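Local coordinates for phosphoglycerol transferase GacH (Streptococcus pyogenes MGAS5005, PDB 6DGM), which probably transfers glycerol phosphate onto the streptococcal rhamnose polysaccharide, using a manganese-binding domain of the sulfatase family, at residues 354-357 / 358-362; 21-24 / 25-29. All blocks are in the same frame, centred on the assembly; numbering follows the deposited sequence.

Interaction 1 (354-357 / 358-362); sequences IQND and LKNIQ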
ATOM      1  N   ILE A 354      12.420  18.158  -6.240  1.00 21.80           N
ATOM      2  CA  ILE A 354      11.337  17.291  -6.679  1.00 20.37           C
ATOM      3  C   ILE A 354      10.172  17.350  -5.691  1.00 20.48           C
ATOM      4  O   ILE A 354       9.001  17.343  -6.092  1.00 20.57           O
ATOM      5  CB  ILE A 354      11.873  15.866  -6.903  1.00 21.69           C
ATOM      6  CG1 ILE A 354      12.902  15.849  -8.042  1.00 25.86           C
ATOM      7  CG2 ILE A 354      10.722  14.887  -7.175  1.00 21.24           C
ATOM      8  CD1 ILE A 354      13.665  14.542  -8.141  1.00 28.93           C
ATOM      9  N   GLN A 355      10.469  17.414  -4.389  1.00 21.27           N
ATOM     10  CA  GLN A 355       9.402  17.525  -3.401  1.00 19.86           C
ATOM     11  C   GLN A 355       8.640  18.831  -3.554  1.00 19.90           C
ATOM     12  O   GLN A 355       7.432  18.865  -3.297  1.00 20.34           O
ATOM     13  CB  GLN A 355       9.971  17.375  -1.983  1.00 19.13           C
ATOM     14  CG  GLN A 355      10.257  15.942  -1.606  1.00 19.30           C
ATOM     15  CD  GLN A 355       8.990  15.090  -1.471  1.00 20.50           C
ATOM     16  OE1 GLN A 355       7.895  15.594  -1.191  1.00 21.11           O
ATOM     17  NE2 GLN A 355       9.140  13.787  -1.684  1.00 21.25           N
ATOM     18  N   ASN A 356       9.315  19.909  -3.982  1.00 19.76           N
ATOM     19  CA  ASN A 356       8.594  21.151  -4.219  1.00 21.62           C
ATOM     20  C   ASN A 356       7.601  20.980  -5.359  1.00 22.47           C
ATOM     21  O   ASN A 356       6.472  21.479  -5.286  1.00 23.48           O
ATOM     22  CB  ASN A 356       9.542  22.311  -4.479  1.00 23.67           C
ATOM     23  CG  ASN A 356       8.798  23.598  -4.728  1.00 25.34           C
ATOM     24  OD1 ASN A 356       8.576  23.974  -5.869  1.00 27.95           O
ATOM     25  ND2 ASN A 356       8.395  24.273  -3.657  1.00 24.62           N
ATOM     26  N   ASP A 357       8.003  20.275  -6.425  1.00 22.83           N
ATOM     27  CA  ASP A 357       7.052  19.943  -7.481  1.00 22.18           C
ATOM     28  C   ASP A 357       5.862  19.186  -6.899  1.00 21.31           C
ATOM     29  O   ASP A 357       4.699  19.524  -7.156  1.00 21.99           O
ATOM     30  CB  ASP A 357       7.712  19.071  -8.554  1.00 22.52           C
ATOM     31  CG  ASP A 357       8.760  19.803  -9.369  1.00 25.12           C
ATOM     32  OD1 ASP A 357       8.753  21.048  -9.404  1.00 26.62           O
ATOM     33  OD2 ASP A 357       9.599  19.115  -9.987  1.00 26.70           O
ATOM     34  N   LEU A 358       6.143  18.139  -6.114  1.00 19.17           N
ATOM     35  CA  LEU A 358       5.078  17.320  -5.542  1.00 17.97           C
ATOM     36  C   LEU A 358       4.187  18.116  -4.601  1.00 18.23           C
ATOM     37  O   LEU A 358       2.958  17.993  -4.661  1.00 18.93           O
ATOM     38  CB  LEU A 358       5.685  16.109  -4.838  1.00 18.02           C
ATOM     39  CG  LEU A 358       4.676  15.200  -4.146  1.00 19.48           C
ATOM     40  CD1 LEU A 358       3.696  14.619  -5.142  1.00 21.31           C
ATOM     41  CD2 LEU A 358       5.383  14.081  -3.381  1.00 19.16           C
ATOM     42  N   LYS A 359       4.781  18.934  -3.720  1.00 18.67           N
ATOM     43  CA  LYS A 359       3.978  19.665  -2.742  1.00 18.68           C
ATOM     44  C   LYS A 359       3.014  20.630  -3.426  1.00 19.47           C
ATOM     45  O   LYS A 359       1.872  20.796  -2.985  1.00 19.01           O
ATOM     46  CB  LYS A 359       4.883  20.414  -1.768  1.00 19.11           C
ATOM     47  CG  LYS A 359       5.625  19.519  -0.782  1.00 19.86           C
ATOM     48  CD  LYS A 359       6.704  20.254  -0.011  1.00 24.43           C
ATOM     49  CE  LYS A 359       7.415  19.300   0.934  1.00 31.52           C
ATOM     50  NZ  LYS A 359       8.554  19.924   1.640  1.00 38.55           N
ATOM     51  N   ASN A 360       3.450  21.274  -4.507  1.00 20.41           N
ATOM     52  CA  ASN A 360       2.551  22.174  -5.223  1.00 20.11           C
ATOM     53  C   ASN A 360       1.368  21.417  -5.817  1.00 19.62           C
ATOM     54  O   ASN A 360       0.222  21.882  -5.736  1.00 19.18           O
ATOM     55  CB  ASN A 360       3.312  22.970  -6.279  1.00 20.48           C
ATOM     56  CG  ASN A 360       3.940  24.226  -5.709  1.00 22.88           C
ATOM     57  OD1 ASN A 360       3.235  25.159  -5.328  1.00 24.16           O
ATOM     58  ND2 ASN A 360       5.266  24.248  -5.613  1.00 24.39           N
ATOM     59  N   ILE A 361       1.617  20.239  -6.401  1.00 19.22           N
ATOM     60  CA  ILE A 361       0.529  19.416  -6.933  1.00 19.06           C
ATOM     61  C   ILE A 361      -0.389  18.956  -5.808  1.00 17.88           C
ATOM     62  O   ILE A 361      -1.623  19.012  -5.907  1.00 17.67           O
ATOM     63  CB  ILE A 361       1.110  18.216  -7.705  1.00 20.74           C
ATOM     64  CG1 ILE A 361       1.904  18.690  -8.930  1.00 21.88           C
ATOM     65  CG2 ILE A 361      -0.007  17.218  -8.086  1.00 21.76           C
ATOM     66  CD1 ILE A 361       1.096  19.483  -9.958  1.00 23.20           C
ATOM     67  N   GLN A 362       0.216  18.467  -4.728  1.00 17.71           N
ATOM     68  CA  GLN A 362      -0.524  17.924  -3.594  1.00 17.71           C
ATOM     69  C   GLN A 362      -1.384  18.988  -2.940  1.00 17.92           C
ATOM     70  O   GLN A 362      -2.539  18.727  -2.566  1.00 17.40           O
ATOM     71  CB  GLN A 362       0.511  17.375  -2.613  1.00 17.57           C
ATOM     72  CG  GLN A 362      -0.034  16.681  -1.375  1.00 17.70           C
ATOM     73  CD  GLN A 362       1.027  15.844  -0.683  1.00 18.13           C
ATOM     74  OE1 GLN A 362       2.171  15.756  -1.141  1.00 17.08           O
ATOM     75  NE2 GLN A 362       0.660  15.244   0.447  1.00 19.22           N
TER
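N360 turns its side-chain amide back over the preceding helical turn and meets N356 twice, once at the backbone carbonyl and once at the side chain. CB rests 3.6 Å from N356 O, and CG stays near the same atom, 3.8 Å from N356 O. CG lies beside the backbone N and roughly opposite the carbonyl carbon (chi1 -86°), a setting that carries ND2 back to a bond of 3.0 Å with N356 O. That bond is bent, 141° at the hydrogen, and ND2 stands above the carbonyl plane instead of on a lone pair. The backbone N of N360 makes the regular i to i+4 helix bond to the same oxygen, 3.1 Å from N356 O, so one carbonyl takes two donors, arriving from opposite faces of its plane. N356 OD1 lies 3.3 Å from N360 ND2, with the two amide planes 76° apart. Both amides are also held by N8: its ND2 donates to N356 OD1, and its OD1 accepts from N360 ND2.

On another face of the helix Q355 and L358 run side by side, and Q355 OE1 lies 3.7 Å from L358 CD2. The Q355 chain is bent at chi2, and its amide is engaged beyond this helix, NE2 with A340 O and OE1 with N104. K359 lays its aliphatic stem along the backbone carbonyl of Q355, CG reaching 3.2 Å from Q355 O, while K359 N closes the helix bond to that oxygen at 2.7 Å.

This largely buried piece of helix 349-365 is wedged between two other helices: I354, D357 and I361 touch helix 328-339, while D357, N360 and I361 lie on helix 11-29.

Interaction 2 (21-24 / 25-29); sequences YQKL and AEDIN
I28 N donates to L24 O over 2.8 Å, the shortest hydrogen bond between the two segments and nearly straight at 168°. It belongs to the regular i to i+4 pattern of the last turns of helix 11-29, near the N-terminus of this chain, which carries the sulfatase-family (alkaline phosphatase clan) domain. Over the same carbonyl the two apolar side chains meet: I28 lays CG1 against L24 O and carries CD1 on to 3.8 Å from L24 CG. With CG opposite the backbone N and beside the carbonyl carbon (chi1 -177°), L24 sets CG where I28 CD1 arrives, and the two chains cross at an angle. This pair faces helix 328-339, L24 touching E335 and I28 touching A331, and the side chain of I28 is about 8 Å from the bound calcium ion, which D31 and D323 coordinate.

Along the exposed flank, E26 folds its stem over the Q22 carbonyl, with CG 3.3 Å from Q22 O. Its OE2 then comes 3.7 Å from Q22 CG, the carboxylate plane lying 45° from the Q22 amide plane. Q22 OE1 is hydrogen-bonded to T377 OG1, so the amide is held from the C-terminal part of the chain. K23 and D27 bear opposite charges without forming an ion pair, since K23 NZ stays 5.8 Å from D27 OD2; any attraction is probably weak. Their side chains come nearest where K23 CG lies 4.0 Å from D27 OD2, while D27 CG sits 3.3 Å from the backbone oxygen K23 O.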
ATOM      1  N   TYR A  21       6.377  17.874 -16.510  1.00 25.67           N
ATOM      2  CA  TYR A  21       6.069  16.441 -16.414  1.00 25.95           C
ATOM      3  C   TYR A  21       5.316  15.925 -17.628  1.00 26.86           C
ATOM      4  O   TYR A  21       5.326  14.712 -17.874  1.00 27.88           O
ATOM      5  CB  TYR A  21       5.431  16.131 -15.057  1.00 24.57           C
ATOM      6  CG  TYR A  21       6.484  16.286 -13.995  1.00 24.56           C
ATOM      7  CD1 TYR A  21       7.476  15.333 -13.844  1.00 24.84           C
ATOM      8  CD2 TYR A  21       6.549  17.432 -13.212  1.00 24.00           C
ATOM      9  CE1 TYR A  21       8.481  15.490 -12.914  1.00 25.73           C
ATOM     10  CE2 TYR A  21       7.557  17.601 -12.282  1.00 24.75           C
ATOM     11  CZ  TYR A  21       8.517  16.621 -12.137  1.00 25.93           C
ATOM     12  OH  TYR A  21       9.528  16.767 -11.218  1.00 28.04           O
ATOM     13  N   GLN A  22       4.725  16.810 -18.431  1.00 27.67           N
ATOM     14  CA  GLN A  22       4.205  16.380 -19.720  1.00 28.64           C
ATOM     15  C   GLN A  22       5.342  15.862 -20.592  1.00 30.07           C
ATOM     16  O   GLN A  22       5.240  14.795 -21.211  1.00 31.24           O
ATOM     17  CB  GLN A  22       3.470  17.527 -20.406  1.00 31.21           C
ATOM     18  CG  GLN A  22       2.649  17.091 -21.619  1.00 37.02           C
ATOM     19  CD  GLN A  22       1.460  16.220 -21.231  1.00 37.25           C
ATOM     20  OE1 GLN A  22       0.614  16.629 -20.426  1.00 32.63           O
ATOM     21  NE2 GLN A  22       1.400  15.008 -21.788  1.00 39.38           N
ATOM     22  N   LYS A  23       6.452  16.606 -20.641  1.00 30.95           N
ATOM     23  CA  LYS A  23       7.573  16.174 -21.461  1.00 32.68           C
ATOM     24  C   LYS A  23       8.235  14.930 -20.874  1.00 30.43           C
ATOM     25  O   LYS A  23       8.635  14.025 -21.618  1.00 31.97           O
ATOM     26  CB  LYS A  23       8.595  17.294 -21.616  1.00 39.56           C
ATOM     27  CG  LYS A  23       9.679  16.930 -22.608  1.00 50.38           C
ATOM     28  CD  LYS A  23      10.506  18.125 -23.033  1.00 60.28           C
ATOM     29  CE  LYS A  23      11.515  17.725 -24.104  1.00 67.26           C
ATOM     30  NZ  LYS A  23      12.322  18.891 -24.579  1.00 72.37           N
ATOM     31  N   LEU A  24       8.360  14.866 -19.543  1.00 28.89           N
ATOM     32  CA  LEU A  24       9.000  13.699 -18.946  1.00 28.25           C
ATOM     33  C   LEU A  24       8.164  12.444 -19.187  1.00 28.46           C
ATOM     34  O   LEU A  24       8.710  11.380 -19.488  1.00 30.16           O
ATOM     35  CB  LEU A  24       9.246  13.916 -17.455  1.00 27.97           C
ATOM     36  CG  LEU A  24       9.982  12.757 -16.777  1.00 30.05           C
ATOM     37  CD1 LEU A  24      11.384  12.617 -17.321  1.00 33.46           C
ATOM     38  CD2 LEU A  24      10.023  12.947 -15.278  1.00 29.69           C
ATOM     39  N   ALA A  25       6.839  12.561 -19.104  1.00 26.66           N
ATOM     40  CA  ALA A  25       5.982  11.422 -19.412  1.00 26.52           C
ATOM     41  C   ALA A  25       6.201  10.931 -20.840  1.00 28.75           C
ATOM     42  O   ALA A  25       6.261   9.720 -21.092  1.00 29.39           O
ATOM     43  CB  ALA A  25       4.519  11.808 -19.194  1.00 26.04           C
ATOM     44  N   GLU A  26       6.310  11.859 -21.795  1.00 28.84           N
ATOM     45  CA  GLU A  26       6.608  11.471 -23.169  1.00 32.54           C
ATOM     46  C   GLU A  26       7.953  10.761 -23.252  1.00 31.87           C
ATOM     47  O   GLU A  26       8.080   9.741 -23.934  1.00 32.75           O
ATOM     48  CB  GLU A  26       6.566  12.712 -24.059  1.00 39.28           C
ATOM     49  CG  GLU A  26       5.165  13.308 -24.158  1.00 47.05           C
ATOM     50  CD  GLU A  26       5.146  14.709 -24.746  1.00 54.42           C
ATOM     51  OE1 GLU A  26       6.151  15.115 -25.369  1.00 58.33           O
ATOM     52  OE2 GLU A  26       4.120  15.402 -24.577  1.00 55.45           O
ATOM     53  N   ASP A  27       8.967  11.270 -22.551  1.00 31.82           N
ATOM     54  CA  ASP A  27      10.275  10.626 -22.586  1.00 33.04           C
ATOM     55  C   ASP A  27      10.208   9.228 -21.983  1.00 30.58           C
ATOM     56  O   ASP A  27      10.733   8.264 -22.553  1.00 31.76           O
ATOM     57  CB  ASP A  27      11.309  11.483 -21.850  1.00 38.32           C
ATOM     58  CG  ASP A  27      11.582  12.816 -22.550  1.00 47.08           C
ATOM     59  OD1 ASP A  27      11.385  12.914 -23.779  1.00 52.09           O
ATOM     60  OD2 ASP A  27      12.005  13.768 -21.857  1.00 50.26           O
ATOM     61  N   ILE A  28       9.546   9.091 -20.831  1.00 28.71           N
ATOM     62  CA  ILE A  28       9.435   7.783 -20.192  1.00 28.84           C
ATOM     63  C   ILE A  28       8.680   6.810 -21.085  1.00 29.17           C
ATOM     64  O   ILE A  28       9.063   5.642 -21.223  1.00 29.68           O
ATOM     65  CB  ILE A  28       8.752   7.908 -18.816  1.00 27.64           C
ATOM     66  CG1 ILE A  28       9.643   8.653 -17.831  1.00 28.56           C
ATOM     67  CG2 ILE A  28       8.381   6.501 -18.263  1.00 26.44           C
ATOM     68  CD1 ILE A  28       8.924   9.092 -16.562  1.00 27.32           C
ATOM     69  N   ASN A  29       7.573   7.259 -21.674  1.00 29.49           N
ATOM     70  CA  ASN A  29       6.703   6.347 -22.410  1.00 30.82           C
ATOM     71  C   ASN A  29       7.342   5.802 -23.678  1.00 34.38           C
ATOM     72  O   ASN A  29       6.887   4.769 -24.176  1.00 36.55           O
ATOM     73  CB  ASN A  29       5.347   7.006 -22.661  1.00 30.32           C
ATOM     74  CG  ASN A  29       4.550   7.168 -21.376  1.00 30.20           C
ATOM     75  OD1 ASN A  29       4.921   6.608 -20.354  1.00 29.90           O
ATOM     76  ND2 ASN A  29       3.463   7.929 -21.424  1.00 30.75           N
TER

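Both interactions are contacts between residues three or four apart within single helices, 349-365 and 11-29, and their centres are about 17 Å apart. Interaction 1 is buried and rich in amides, several of them bonded to neighbouring parts of the chain. Interaction 2 is only partly buried: an apolar face turns inward, while charged residues line the open side. The two meet directly where Y21 OH lies 2.7 Å from D357 OD2, a probable hydrogen bond joining one helix to the other. Helix 328-339 is their common neighbour, with L332 touched by Y21, D357 and I361. Interaction 1 lies away from the metal and glycerol-phosphate sites, whereas interaction 2 ends near the calcium site.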